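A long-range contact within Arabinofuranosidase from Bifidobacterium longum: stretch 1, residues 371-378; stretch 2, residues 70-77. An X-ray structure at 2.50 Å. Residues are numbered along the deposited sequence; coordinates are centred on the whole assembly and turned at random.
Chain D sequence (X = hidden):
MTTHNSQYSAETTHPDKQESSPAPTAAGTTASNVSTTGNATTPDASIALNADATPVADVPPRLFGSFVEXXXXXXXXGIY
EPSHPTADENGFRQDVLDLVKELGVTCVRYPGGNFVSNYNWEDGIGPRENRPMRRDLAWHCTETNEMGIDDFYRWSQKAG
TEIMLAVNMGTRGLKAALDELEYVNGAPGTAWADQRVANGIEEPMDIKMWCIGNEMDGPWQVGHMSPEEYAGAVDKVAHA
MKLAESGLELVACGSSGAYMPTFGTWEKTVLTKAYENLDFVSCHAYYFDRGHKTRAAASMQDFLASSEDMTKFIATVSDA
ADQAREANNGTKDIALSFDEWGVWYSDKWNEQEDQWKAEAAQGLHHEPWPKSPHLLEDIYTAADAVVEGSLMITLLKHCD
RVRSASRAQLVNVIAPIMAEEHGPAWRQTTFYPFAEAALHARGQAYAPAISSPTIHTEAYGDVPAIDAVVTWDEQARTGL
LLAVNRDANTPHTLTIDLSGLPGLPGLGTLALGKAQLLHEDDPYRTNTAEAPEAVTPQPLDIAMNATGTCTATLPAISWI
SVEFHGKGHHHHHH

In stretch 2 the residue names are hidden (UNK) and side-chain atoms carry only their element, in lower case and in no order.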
ATOM      1  N   LYS D 371      24.849  14.083  13.241  1.00 34.68           N
ATOM      2  CA  LYS D 371      24.878  14.749  11.937  1.00 34.66           C
ATOM      3  C   LYS D 371      26.201  14.486  11.229  1.00 34.60           C
ATOM      4  O   LYS D 371      27.270  14.728  11.792  1.00 34.63           O
ATOM      5  CB  LYS D 371      24.673  16.258  12.096  1.00 34.64           C
ATOM      6  CG  LYS D 371      23.248  16.727  11.866  1.00 35.01           C
ATOM      7  CD  LYS D 371      22.907  17.972  12.683  1.00 35.44           C
ATOM      8  CE  LYS D 371      23.490  19.239  12.081  1.00 35.72           C
ATOM      9  NZ  LYS D 371      23.007  20.450  12.801  1.00 36.44           N
ATOM     10  N   SER D 372      26.114  13.997   9.993  1.00 34.57           N
ATOM     11  CA  SER D 372      27.287  13.650   9.170  1.00 34.64           C
ATOM     12  C   SER D 372      28.493  13.108   9.959  1.00 34.60           C
ATOM     13  O   SER D 372      29.547  13.754  10.009  1.00 34.51           O
ATOM     14  CB  SER D 372      27.703  14.831   8.281  1.00 34.62           C
ATOM     15  OG  SER D 372      27.971  15.993   9.049  1.00 35.04           O
ATOM     16  N   PRO D 373      28.338  11.917  10.574  1.00 34.57           N
ATOM     17  CA  PRO D 373      29.439  11.299  11.301  1.00 34.50           C
ATOM     18  C   PRO D 373      30.395  10.573  10.360  1.00 34.57           C
ATOM     19  O   PRO D 373      30.092  10.406   9.176  1.00 34.59           O
ATOM     20  CB  PRO D 373      28.730  10.292  12.209  1.00 34.49           C
ATOM     21  CG  PRO D 373      27.500   9.921  11.481  1.00 34.32           C
ATOM     22  CD  PRO D 373      27.129  11.067  10.587  1.00 34.56           C
ATOM     23  N   HIS D 374      31.539  10.147  10.889  1.00 34.67           N
ATOM     24  CA  HIS D 374      32.498   9.358  10.124  1.00 34.71           C
ATOM     25  C   HIS D 374      32.043   7.900  10.054  1.00 34.71           C
ATOM     26  O   HIS D 374      32.267   7.120  10.984  1.00 34.77           O
ATOM     27  CB  HIS D 374      33.899   9.474  10.732  1.00 34.72           C
ATOM     28  CG  HIS D 374      34.490  10.845  10.623  1.00 34.71           C
ATOM     29  ND1 HIS D 374      35.458  11.167   9.696  1.00 34.97           N
ATOM     30  CD2 HIS D 374      34.242  11.981  11.317  1.00 34.82           C
ATOM     31  CE1 HIS D 374      35.784  12.440   9.827  1.00 35.01           C
ATOM     32  NE2 HIS D 374      35.061  12.957  10.804  1.00 34.87           N
ATOM     33  N   LEU D 375      31.388   7.554   8.948  1.00 34.66           N
ATOM     34  CA  LEU D 375      30.865   6.207   8.729  1.00 34.62           C
ATOM     35  C   LEU D 375      31.415   5.610   7.444  1.00 34.65           C
ATOM     36  O   LEU D 375      31.484   6.292   6.419  1.00 34.66           O
ATOM     37  CB  LEU D 375      29.334   6.222   8.661  1.00 34.58           C
ATOM     38  CG  LEU D 375      28.510   6.563   9.908  1.00 34.59           C
ATOM     39  CD1 LEU D 375      27.064   6.834   9.519  1.00 34.37           C
ATOM     40  CD2 LEU D 375      28.587   5.458  10.959  1.00 34.44           C
ATOM     41  N   LEU D 376      31.804   4.336   7.512  1.00 34.69           N
ATOM     42  CA  LEU D 376      32.276   3.576   6.351  1.00 34.85           C
ATOM     43  C   LEU D 376      33.472   4.223   5.648  1.00 35.11           C
ATOM     44  O   LEU D 376      33.583   4.167   4.418  1.00 35.22           O
ATOM     45  CB  LEU D 376      31.131   3.346   5.351  1.00 34.76           C
ATOM     46  CG  LEU D 376      30.177   2.159   5.520  1.00 34.71           C
ATOM     47  CD1 LEU D 376      29.327   2.256   6.787  1.00 34.45           C
ATOM     48  CD2 LEU D 376      29.290   2.050   4.290  1.00 34.35           C
ATOM     49  N   GLU D 377      34.365   4.830   6.426  1.00 35.31           N
ATOM     50  CA  GLU D 377      35.526   5.518   5.860  1.00 35.56           C
ATOM     51  C   GLU D 377      36.738   4.594   5.754  1.00 35.64           C
ATOM     52  O   GLU D 377      37.760   4.808   6.409  1.00 35.64           O
ATOM     53  CB  GLU D 377      35.852   6.786   6.656  1.00 35.60           C
ATOM     54  CG  GLU D 377      34.833   7.908   6.476  1.00 35.81           C
ATOM     55  CD  GLU D 377      35.305   9.245   7.026  1.00 36.15           C
ATOM     56  OE1 GLU D 377      36.442   9.326   7.547  1.00 36.22           O
ATOM     57  OE2 GLU D 377      34.530  10.221   6.934  1.00 36.09           O
ATOM     58  N   ASP D 378      36.608   3.567   4.919  1.00 35.77           N
ATOM     59  CA  ASP D 378      37.657   2.571   4.736  1.00 36.04           C
ATOM     60  C   ASP D 378      38.906   3.179   4.112  1.00 36.10           C
ATOM     61  O   ASP D 378      38.822   3.946   3.150  1.00 36.09           O
ATOM     62  CB  ASP D 378      37.152   1.404   3.881  1.00 36.05           C
ATOM     63  CG  ASP D 378      36.185   0.499   4.631  1.00 36.54           C
ATOM     64  OD1 ASP D 378      36.124   0.566   5.880  1.00 36.76           O
ATOM     65  OD2 ASP D 378      35.484  -0.294   3.964  1.00 37.14           O
ATOM     66  N   UNK D  70      23.308  10.089   0.787  1.00 26.15           N
ATOM     67  CA  UNK D  70      23.266  10.794   2.060  1.00 26.11           C
ATOM     68  C   UNK D  70      23.651   9.814   3.167  1.00 26.21           C
ATOM     69  O   UNK D  70      22.819   9.388   3.972  1.00 26.36           O
ATOM     70  n   UNK D  70      21.217  14.111  -0.059  1.00 25.40           N
ATOM     71  c   UNK D  70      21.885  11.388   2.311  1.00 25.91           C
ATOM     72  c   UNK D  70      21.548  12.795   0.153  1.00 25.61           C
ATOM     73  c   UNK D  70      21.587  12.605   1.494  1.00 25.73           C
ATOM     74  c   UNK D  70      21.058  14.708   1.107  1.00 25.46           C
ATOM     75  n   UNK D  70      21.275  13.822   2.063  1.00 25.38           N
ATOM     76  N   UNK D  71      24.931   9.455   3.170  1.00 26.36           N
ATOM     77  CA  UNK D  71      25.510   8.506   4.102  1.00 26.42           C
ATOM     78  C   UNK D  71      26.785   9.129   4.638  1.00 26.57           C
ATOM     79  O   UNK D  71      27.585   9.671   3.871  1.00 26.60           O
ATOM     80  c   UNK D  71      25.844   7.207   3.367  1.00 26.42           C
ATOM     81  c   UNK D  71      26.219   5.903   4.080  1.00 26.28           C
ATOM     82  c   UNK D  71      26.404   4.820   3.036  1.00 26.14           C
ATOM     83  c   UNK D  71      27.477   6.010   4.938  1.00 26.23           C
ATOM     84  N   UNK D  72      26.962   9.058   5.955  1.00 26.70           N
ATOM     85  CA  UNK D  72      28.172   9.536   6.607  1.00 26.76           C
ATOM     86  C   UNK D  72      28.563  10.921   6.145  1.00 26.86           C
ATOM     87  O   UNK D  72      27.842  11.885   6.391  1.00 27.06           O
ATOM     88  N   UNK D  73      29.695  11.007   5.448  1.00 26.91           N
ATOM     89  CA  UNK D  73      30.243  12.291   5.000  1.00 26.80           C
ATOM     90  C   UNK D  73      30.446  12.366   3.482  1.00 26.65           C
ATOM     91  O   UNK D  73      31.283  13.134   2.997  1.00 26.53           O
ATOM     92  n   UNK D  73      35.121  15.505   6.588  1.00 30.38           N
ATOM     93  c   UNK D  73      31.365  12.894   7.228  1.00 27.25           C
ATOM     94  n   UNK D  73      33.382  14.323   7.525  1.00 29.34           N
ATOM     95  c   UNK D  73      31.551  12.608   5.743  1.00 26.81           C
ATOM     96  c   UNK D  73      34.584  14.345   6.948  1.00 29.99           C
ATOM     97  c   UNK D  73      32.687  13.111   7.961  1.00 28.41           C
ATOM     98  n   UNK D  73      35.258  13.218   6.736  1.00 29.29           N
ATOM     99  N   UNK D  74      29.674  11.571   2.741  1.00 26.55           N
ATOM    100  CA  UNK D  74      29.720  11.594   1.276  1.00 26.48           C
ATOM    101  C   UNK D  74      29.158  12.903   0.728  1.00 26.44           C
ATOM    102  O   UNK D  74      29.697  13.462  -0.226  1.00 26.36           O
ATOM    103  s   UNK D  74      29.081  10.275  -1.140  1.00 26.50           S
ATOM    104  c   UNK D  74      28.980  10.395   0.676  1.00 26.40           C
ATOM    105  N   UNK D  75      28.081  13.386   1.345  1.00 26.52           N
ATOM    106  CA  UNK D  75      27.470  14.658   0.968  1.00 26.58           C
ATOM    107  C   UNK D  75      28.004  15.789   1.848  1.00 26.68           C
ATOM    108  O   UNK D  75      28.627  16.731   1.353  1.00 26.75           O
ATOM    109  c   UNK D  75      25.922  14.600   1.045  1.00 26.48           C
ATOM    110  c   UNK D  75      25.373  13.638   0.010  1.00 26.69           C
ATOM    111  c   UNK D  75      25.321  15.975   0.846  1.00 26.36           C
ATOM    112  N   UNK D  76      27.760  15.683   3.151  1.00 26.76           N
ATOM    113  CA  UNK D  76      28.158  16.718   4.093  1.00 26.98           C
ATOM    114  C   UNK D  76      29.587  16.486   4.568  1.00 27.09           C
ATOM    115  O   UNK D  76      29.877  15.490   5.224  1.00 27.23           O
ATOM    116  c   UNK D  76      23.091  17.295   3.983  1.00 26.93           C
ATOM    117  o   UNK D  76      21.795  17.476   3.569  1.00 26.87           O
ATOM    118  c   UNK D  76      27.173  16.783   5.263  1.00 26.97           C
ATOM    119  c   UNK D  76      25.286  18.188   4.333  1.00 26.87           C
ATOM    120  c   UNK D  76      24.829  15.902   4.875  1.00 27.03           C
ATOM    121  c   UNK D  76      23.975  18.359   3.918  1.00 26.96           C
ATOM    122  c   UNK D  76      25.736  16.962   4.820  1.00 26.97           C
ATOM    123  c   UNK D  76      23.507  16.063   4.457  1.00 26.79           C
ATOM    124  N   UNK D  77      30.475  17.412   4.217  1.00 27.26           N
ATOM    125  CA  UNK D  77      31.904  17.263   4.480  1.00 27.32           C
ATOM    126  C   UNK D  77      32.591  16.545   3.335  1.00 27.46           C
ATOM    127  O   UNK D  77      33.789  16.256   3.397  1.00 27.42           O
TER

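Position 70 carries one carbon and then a five-membered ring of three carbons and two nitrogens, and it lies out of reach of stretch 1. This is histidine; both ring nitrogens of His 70 are hydrogen-bonded elsewhere in the structure.

Position 71 has four side-chain carbons, forked at the second. One end carbon lies 4.2 Å from CB of Leu 375 and the other 4.2 Å from CD2 of Leu 376, a small apolar patch. The residue is leucine. The CA-to-CB bond of Leu 71 points sideways, yet the extended t,t rotamer brings the fork nearer to stretch 1.

Position 72 has no side-chain atoms. Its CA lies 3.3 Å from O of Pro 373, and its O meets CA of Ser 372 at 3.3 Å in a CA-H...O contact. It is glycine, and two features agree: phi is positive (48°), and an ideal CB on Gly 72 would sit 3.1 Å from O of Leu 375, which is tight.

Position 73 shows three carbons, a nitrogen, and a carbon bearing two more nitrogens. Its third carbon sits 3.6 Å from the centroid of the His 374 ring, almost on the ring normal, a CH-pi contact; a terminal nitrogen lies 3.1 Å from OE2 of Glu 377. This is arginine, and NH1 of Arg 73 donates that hydrogen bond within a salt bridge.

Position 74 holds one carbon and one sulfur and does not touch stretch 1: cysteine. N of Cys 74 donates a hydrogen bond to O of Leu 71 at 3.0 Å, closing a type II' turn.

Position 75 has one carbon carrying two others and makes no contact either, hence valine.

Position 76 bears a carbon, then a six-carbon ring with one oxygen. Its CB packs 3.6 Å from CB of Ser 372, while the ring leads away. It is tyrosine.

Position 77 has no side chain and no contact, and is glycine. At Gly 77, phi is 89°, and a CB would be jammed against the preceding carbonyl and crowded by NE of Arg 73.

The contact combines close backbone approach with one long side chain. The turn places Gly 72 against the carbonyl of Pro 373, and Leu 71 adds apolar packing. The CA-to-CB bond of Arg 73 points sideways, but the end of the side chain comes nearer, to a pair joined by its own hydrogen bond: ND1 of His 374 donates to OE1 of Glu 377 at 3.0 Å. The ring that lies against CD of Arg 73 is thus also hydrogen-bonded to the carboxylate that takes the salt bridge.

Stretch 2 70-77: HLGRCVYG
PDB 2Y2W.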